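Local coordinates for protein TetR family transcriptional regulator (PDB 4ZA6) that probably represses transcription of qsdA, a gene of quorum-sensing signal degradation, as a helical DNA-binding regulator of the TetR family, at residues Glu169-Thr172 with Ala173-Leu176; Glu76-Leu79 with Asp80-Arg84; Met26-Leu29 with Ala30-Gly34. All coordinates share one frame; numbering follows the deposited sequence.

Contact 1 (Glu169-Thr172 with Ala173-Leu176)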
loop_
_atom_site.group_PDB
_atom_site.type_symbol
_atom_site.label_atom_id
_atom_site.label_comp_id
_atom_site.label_asym_id
_atom_site.label_seq_id
_atom_site.Cartn_x
_atom_site.Cartn_y
_atom_site.Cartn_z
ATOM N N GLU A 169 14.155 -4.878 -0.386
ATOM C CA GLU A 169 14.555 -5.901 -1.360
ATOM C C GLU A 169 13.639 -5.898 -2.590
ATOM O O GLU A 169 12.895 -6.856 -2.825
ATOM C CB GLU A 169 14.623 -7.274 -0.689
ATOM C CG GLU A 169 15.600 -7.297 0.474
ATOM C CD GLU A 169 15.487 -8.487 1.404
ATOM O OE1 GLU A 169 16.356 -8.616 2.293
ATOM O OE2 GLU A 169 14.477 -9.221 1.334
ATOM N N ILE A 170 13.696 -4.807 -3.367
ATOM C CA ILE A 170 12.838 -4.613 -4.547
ATOM C C ILE A 170 13.034 -5.654 -5.651
ATOM O O ILE A 170 12.047 -6.218 -6.123
ATOM C CB ILE A 170 12.803 -3.128 -5.025
ATOM C CG1 ILE A 170 12.327 -2.212 -3.868
ATOM C CG2 ILE A 170 11.916 -2.943 -6.293
ATOM C CD1 ILE A 170 12.522 -0.731 -4.064
ATOM N N GLU A 171 14.299 -5.942 -6.025
ATOM C CA GLU A 171 14.605 -6.930 -7.062
ATOM C C GLU A 171 14.145 -8.313 -6.716
ATOM O O GLU A 171 13.654 -9.018 -7.586
ATOM C CB GLU A 171 16.090 -6.918 -7.473
ATOM C CG GLU A 171 16.462 -5.669 -8.263
ATOM C CD GLU A 171 15.692 -5.374 -9.543
ATOM O OE1 GLU A 171 15.547 -4.176 -9.864
ATOM O OE2 GLU A 171 15.232 -6.317 -10.226
ATOM N N THR A 172 14.295 -8.711 -5.450
ATOM C CA THR A 172 13.824 -10.020 -4.982
ATOM C C THR A 172 12.304 -10.060 -5.045
ATOM O O THR A 172 11.757 -11.073 -5.449
ATOM C CB THR A 172 14.377 -10.337 -3.579
ATOM O OG1 THR A 172 15.801 -10.382 -3.646
ATOM C CG2 THR A 172 13.883 -11.656 -3.047
ATOM N N ALA A 173 11.625 -8.966 -4.705
ATOM C CA ALA A 173 10.154 -8.944 -4.766
ATOM C C ALA A 173 9.701 -9.077 -6.228
ATOM O O ALA A 173 8.768 -9.827 -6.505
ATOM C CB ALA A 173 9.602 -7.665 -4.144
ATOM N N LEU A 174 10.416 -8.419 -7.168
ATOM C CA LEU A 174 10.108 -8.518 -8.598
ATOM C C LEU A 174 10.305 -9.931 -9.141
ATOM O O LEU A 174 9.544 -10.378 -10.016
ATOM C CB LEU A 174 10.956 -7.507 -9.377
ATOM C CG LEU A 174 10.511 -6.040 -9.208
ATOM C CD1 LEU A 174 11.475 -5.092 -9.917
ATOM C CD2 LEU A 174 9.101 -5.828 -9.708
ATOM N N ASP A 175 11.357 -10.626 -8.642
ATOM C CA ASP A 175 11.666 -12.003 -9.041
ATOM C C ASP A 175 10.510 -12.915 -8.640
ATOM O O ASP A 175 10.128 -13.797 -9.413
ATOM C CB ASP A 175 12.967 -12.473 -8.377
ATOM C CG ASP A 175 14.244 -11.862 -8.915
ATOM O OD1 ASP A 175 14.266 -11.495 -10.100
ATOM O OD2 ASP A 175 15.247 -11.821 -8.159
ATOM N N LEU A 176 9.932 -12.670 -7.448
ATOM C CA LEU A 176 8.776 -13.418 -6.913
ATOM C C LEU A 176 7.497 -13.157 -7.723
ATOM O O LEU A 176 6.741 -14.095 -7.977
ATOM C CB LEU A 176 8.561 -13.101 -5.434
ATOM C CG LEU A 176 9.557 -13.766 -4.469
ATOM C CD1 LEU A 176 9.514 -13.091 -3.110
ATOM C CD2 LEU A 176 9.270 -15.278 -4.304
#

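Contact 2 (Glu76-Leu79 with Asp80-Arg84)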
loop_
_atom_site.group_PDB
_atom_site.type_symbol
_atom_site.label_atom_id
_atom_site.label_comp_id
_atom_site.label_asym_id
_atom_site.label_seq_id
_atom_site.Cartn_x
_atom_site.Cartn_y
_atom_site.Cartn_z
ATOM N N GLU A 76 5.141 -7.889 -18.327
ATOM C CA GLU A 76 6.117 -6.796 -18.344
ATOM C C GLU A 76 5.521 -5.492 -17.782
ATOM O O GLU A 76 6.222 -4.752 -17.082
ATOM C CB GLU A 76 6.769 -6.616 -19.736
ATOM C CG GLU A 76 5.911 -6.981 -20.928
ATOM C CD GLU A 76 6.003 -8.387 -21.481
ATOM O OE1 GLU A 76 6.942 -8.667 -22.258
ATOM O OE2 GLU A 76 5.096 -9.195 -21.182
ATOM N N TYR A 77 4.213 -5.256 -18.033
ATOM C CA TYR A 77 3.480 -4.084 -17.517
ATOM C C TYR A 77 3.279 -4.237 -16.024
ATOM O O TYR A 77 3.472 -3.265 -15.292
ATOM C CB TYR A 77 2.128 -3.909 -18.242
ATOM C CG TYR A 77 1.188 -2.894 -17.624
ATOM C CD1 TYR A 77 1.291 -1.542 -17.930
ATOM C CD2 TYR A 77 0.172 -3.293 -16.760
ATOM C CE1 TYR A 77 0.418 -0.608 -17.375
ATOM C CE2 TYR A 77 -0.709 -2.368 -16.203
ATOM C CZ TYR A 77 -0.574 -1.026 -16.506
ATOM O OH TYR A 77 -1.438 -0.108 -15.961
ATOM N N ILE A 78 2.867 -5.447 -15.567
ATOM C CA ILE A 78 2.632 -5.731 -14.152
ATOM C C ILE A 78 3.932 -5.545 -13.390
ATOM O O ILE A 78 3.938 -4.909 -12.343
ATOM C CB ILE A 78 2.019 -7.143 -13.948
ATOM C CG1 ILE A 78 0.613 -7.240 -14.606
ATOM C CG2 ILE A 78 1.959 -7.499 -12.456
ATOM C CD1 ILE A 78 0.220 -8.657 -15.080
ATOM N N LEU A 79 5.053 -6.040 -13.963
ATOM C CA LEU A 79 6.362 -5.868 -13.360
ATOM C C LEU A 79 6.731 -4.395 -13.253
ATOM O O LEU A 79 7.222 -3.965 -12.209
ATOM C CB LEU A 79 7.448 -6.674 -14.087
ATOM C CG LEU A 79 7.494 -8.172 -13.761
ATOM C CD1 LEU A 79 8.460 -8.904 -14.725
ATOM C CD2 LEU A 79 7.999 -8.424 -12.354
ATOM N N ASP A 80 6.443 -3.621 -14.285
ATOM C CA ASP A 80 6.722 -2.189 -14.270
ATOM C C ASP A 80 5.908 -1.444 -13.201
ATOM O O ASP A 80 6.459 -0.592 -12.505
ATOM C CB ASP A 80 6.482 -1.578 -15.652
ATOM C CG ASP A 80 7.057 -0.188 -15.809
ATOM O OD1 ASP A 80 8.000 0.161 -15.060
ATOM O OD2 ASP A 80 6.638 0.510 -16.725
ATOM N N VAL A 81 4.604 -1.738 -13.089
ATOM C CA VAL A 81 3.726 -1.089 -12.083
ATOM C C VAL A 81 4.298 -1.354 -10.679
ATOM O O VAL A 81 4.477 -0.406 -9.918
ATOM C CB VAL A 81 2.259 -1.589 -12.185
ATOM C CG1 VAL A 81 1.439 -1.195 -10.957
ATOM C CG2 VAL A 81 1.591 -1.086 -13.467
ATOM N N PHE A 82 4.623 -2.629 -10.363
ATOM C CA PHE A 82 5.151 -3.020 -9.039
ATOM C C PHE A 82 6.475 -2.407 -8.705
ATOM O O PHE A 82 6.670 -2.008 -7.561
ATOM C CB PHE A 82 5.190 -4.549 -8.861
ATOM C CG PHE A 82 3.887 -5.053 -8.301
ATOM C CD1 PHE A 82 3.697 -5.156 -6.926
ATOM C CD2 PHE A 82 2.828 -5.365 -9.143
ATOM C CE1 PHE A 82 2.476 -5.572 -6.404
ATOM C CE2 PHE A 82 1.595 -5.757 -8.616
ATOM C CZ PHE A 82 1.433 -5.863 -7.251
ATOM N N GLY A 83 7.376 -2.349 -9.686
ATOM C CA GLY A 83 8.678 -1.722 -9.516
ATOM C C GLY A 83 8.514 -0.251 -9.174
ATOM O O GLY A 83 9.129 0.238 -8.224
ATOM N N ARG A 84 7.627 0.452 -9.922
ATOM C CA ARG A 84 7.301 1.869 -9.727
ATOM C C ARG A 84 6.711 2.125 -8.344
ATOM O O ARG A 84 7.156 3.059 -7.656
ATOM C CB ARG A 84 6.326 2.358 -10.803
ATOM C CG ARG A 84 6.988 2.666 -12.131
ATOM C CD ARG A 84 5.966 3.017 -13.193
ATOM N NE ARG A 84 6.619 3.207 -14.486
ATOM C CZ ARG A 84 7.102 4.365 -14.911
ATOM N NH1 ARG A 84 7.006 5.450 -14.151
ATOM N NH2 ARG A 84 7.690 4.449 -16.095
#

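Contact 3 (Met26-Leu29 with Ala30-Gly34)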
loop_
_atom_site.group_PDB
_atom_site.type_symbol
_atom_site.label_atom_id
_atom_site.label_comp_id
_atom_site.label_asym_id
_atom_site.label_seq_id
_atom_site.Cartn_x
_atom_site.Cartn_y
_atom_site.Cartn_z
ATOM N N MET A 26 -4.836 11.717 18.379
ATOM C CA MET A 26 -6.303 11.674 18.357
ATOM C C MET A 26 -6.966 12.842 19.068
ATOM O O MET A 26 -8.027 13.295 18.627
ATOM C CB MET A 26 -6.853 10.312 18.814
ATOM C CG MET A 26 -6.468 9.155 17.914
ATOM S SD MET A 26 -6.881 9.345 16.141
ATOM C CE MET A 26 -8.322 8.333 16.035
ATOM N N SER A 27 -6.299 13.405 20.090
ATOM C CA SER A 27 -6.790 14.581 20.805
ATOM C C SER A 27 -6.632 15.834 19.935
ATOM O O SER A 27 -7.572 16.632 19.845
ATOM C CB SER A 27 -6.075 14.742 22.144
ATOM O OG SER A 27 -6.700 13.936 23.128
ATOM N N LEU A 28 -5.448 15.987 19.278
ATOM C CA LEU A 28 -5.128 17.090 18.359
ATOM C C LEU A 28 -6.146 16.995 17.195
ATOM O O LEU A 28 -6.794 17.984 16.869
ATOM C CB LEU A 28 -3.700 16.887 17.818
ATOM C CG LEU A 28 -2.727 18.079 17.741
ATOM C CD1 LEU A 28 -1.302 17.628 18.033
ATOM C CD2 LEU A 28 -2.725 18.700 16.348
ATOM N N LEU A 29 -6.334 15.781 16.626
ATOM C CA LEU A 29 -7.296 15.543 15.541
ATOM C C LEU A 29 -8.729 15.942 15.932
ATOM O O LEU A 29 -9.373 16.700 15.191
ATOM C CB LEU A 29 -7.245 14.081 15.083
ATOM C CG LEU A 29 -8.186 13.635 13.938
ATOM C CD1 LEU A 29 -8.160 14.582 12.755
ATOM C CD2 LEU A 29 -7.756 12.308 13.429
ATOM N N ALA A 30 -9.216 15.464 17.095
ATOM C CA ALA A 30 -10.556 15.809 17.587
ATOM C C ALA A 30 -10.716 17.331 17.743
ATOM O O ALA A 30 -11.761 17.889 17.378
ATOM C CB ALA A 30 -10.804 15.107 18.911
ATOM N N GLU A 31 -9.666 18.016 18.254
ATOM C CA GLU A 31 -9.686 19.475 18.431
ATOM C C GLU A 31 -9.754 20.172 17.068
ATOM O O GLU A 31 -10.561 21.068 16.901
ATOM C CB GLU A 31 -8.456 19.947 19.253
ATOM C CG GLU A 31 -8.374 21.450 19.496
ATOM C CD GLU A 31 -7.589 21.827 20.738
ATOM O OE1 GLU A 31 -6.369 22.095 20.636
ATOM O OE2 GLU A 31 -8.208 21.856 21.825
ATOM N N ARG A 32 -8.940 19.730 16.083
ATOM C CA ARG A 32 -8.960 20.300 14.715
ATOM C C ARG A 32 -10.329 20.144 14.037
ATOM O O ARG A 32 -10.777 21.048 13.326
ATOM C CB ARG A 32 -7.866 19.675 13.835
ATOM C CG ARG A 32 -6.488 20.263 14.070
ATOM C CD ARG A 32 -5.480 19.597 13.177
ATOM N NE ARG A 32 -4.121 20.036 13.478
ATOM C CZ ARG A 32 -3.052 19.700 12.765
ATOM N NH1 ARG A 32 -3.179 18.945 11.684
ATOM N NH2 ARG A 32 -1.853 20.143 13.112
ATOM N N LEU A 33 -10.996 19.011 14.278
ATOM C CA LEU A 33 -12.326 18.733 13.735
ATOM C C LEU A 33 -13.458 19.443 14.468
ATOM O O LEU A 33 -14.572 19.548 13.939
ATOM C CB LEU A 33 -12.582 17.226 13.729
ATOM C CG LEU A 33 -11.846 16.414 12.666
ATOM C CD1 LEU A 33 -11.971 14.949 12.956
ATOM C CD2 LEU A 33 -12.393 16.696 11.268
ATOM N N GLY A 34 -13.175 19.903 15.679
ATOM C CA GLY A 34 -14.160 20.530 16.539
ATOM C C GLY A 34 -15.107 19.493 17.114
ATOM O O GLY A 34 -16.292 19.779 17.318
#

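Contact 1 (Glu169-Thr172 with Ala173-Leu176)
The carboxylates of Asp175 and Glu171 are the flat groups here, each set against the neighbouring turn at the start of helix 170-181, in the TetR-type C-terminal domain. One face of the Asp175 carboxylate is turned to the Glu171 carbonyl: Glu171 O stands almost straight over Asp175 CG at 3.2 Å, with Asp175 OD2 3.3 Å away. Two acceptors meet there, so the approach is no bond; Glu171 O instead accepts the Asp175 N-H, 3.0 Å from Asp175 N. The Glu171 carboxylate reaches Leu174 instead. Its chain bends at chi2 (-57°), and Leu174 CD1 lies to one side of the carboxylate plane, 4.0 Å from Glu171 OE2. The like charges stay apart, Glu171 OE2 and Asp175 OD1 being 5.3 Å distant, and both make salt bridges to Arg185 NH1, which probably offsets their repulsion. Glu169, at the N-cap position, turns its carboxylate to His157. Ala173 and Leu174 pack on Met86 of helix 74-90, whereas Leu176 meets Ile153 of helix 143-158. One turn apart on the inner side, Ile170 CG2 rests 4.2 Å from Leu174 CD1.

Contact 2 (Glu76-Leu79 with Asp80-Arg84)
Tyr77 lays its ring against Val81 one turn further along helix 74-90. From CB, which starts away from that turn, the chain runs with CG anti to the backbone N (chi1 169°), and this swings the far half of the ring alongside the next turn. There Val81 CG2 stands over one face, 3.7 Å above the plane and offset toward the rim; it is 3.8 Å from Tyr77 CE2, 3.7 Å from Tyr77 CZ and 4.0 Å from Tyr77 OH. With the methyl 19° off the ring normal, this is a CH-pi contact. At the tip, Tyr77 OH is hydrogen-bonded to Met67 O, which fixes the far end of the ring.

On another side of the helix, Ile78 and Phe82 run side by side, Ile78 CG2 reaching Phe82 CD2 at 4.0 Å. The edge of the Phe82 ring is turned to the backbone, with Ile78 O in the ring plane 3.4 Å from Phe82 CD2. Asp80 OD1 receives a weak bond from Arg84 NE (3.4 Å, 136°), part of a salt bridge, while Asp80 OD2 takes the Ser71 N-H.

Helix 74-90 sits among other helices: Ile78 and Phe82 pack on helix 115-133, Leu79 and Phe82 on helix 170-181, and Arg84 on the long helix 47-69.

Contact 3 (Met26-Leu29 with Ala30-Gly34)
Ala30 N, Glu31 N, Arg32 N and Leu33 N bond in turn to the carbonyl oxygens of Met26, Ser27, Leu28 and Leu29, so helix 26-33 is regular alpha helix until Gly34, where the chain leaves helical geometry with positive phi (74°) and two bonds back into the last turn, a Schellman motif. One of these bonds runs from Gly34 N to Glu31 O and is 3.1 Å long.

Leu29 and Leu33 form the apolar pair. Leu29 CG stands anti to the backbone N (chi1 -180°), which carries its branches toward the following turn, and Leu29 CD1 meets Leu33 CD1 at 3.8 Å with the two chains pointing the same way. Leu33 CG also lies 3.5 Å from Leu29 O. Leu29 touches Thr13 of helix 4-19 and Leu50 of helix 47-69. An alanine in place of Leu29 would lack everything beyond CB, and would probably leave Leu33 CD1 without its mate and open a gap between these helices.

The exposed side pairs Leu28 with Arg32. Leu28 CD2 lies 3.5 Å from Arg32 NE and 3.6 Å from Arg32 NH2, an oblique approach to the guanidinium. Arg32 is extended from CG to NE, which carries the guanidinium, rather than the aliphatic part, to the Leu28 methyl; Arg32 NH2 also forms a salt bridge with Glu22.

Helices 26-33 and 37-44, joined by a short turn beginning at Gly34, are consistent with the helix-turn-helix of TetR-family regulators, in which the second helix is the recognition helix; here Leu29 and Leu33 both pack against Leu40 of that second helix.

How the contacts relate
Contacts 1 and 2 belong to one packed unit: helices 170-181 and 74-90 lie against each other, with Leu174 O 3.4 Å from Leu79 CD2 and Leu174 CD2 3.9 Å from Gly83 N. Contact 3 stands apart on the opposite side of the chain's centre, its own centre about 39 Å from that of contact 2 and about 41 Å from that of contact 1. All three are partly buried; contact 3 has the most exposed residues, Leu28 among them. Their chemistry differs: contact 1 gathers carboxylates near a helix start, contact 2 is the one with aromatic rings, and contact 3 joins a leucine pair to an exposed leucine-guanidinium packing in what is probably the DNA-binding domain.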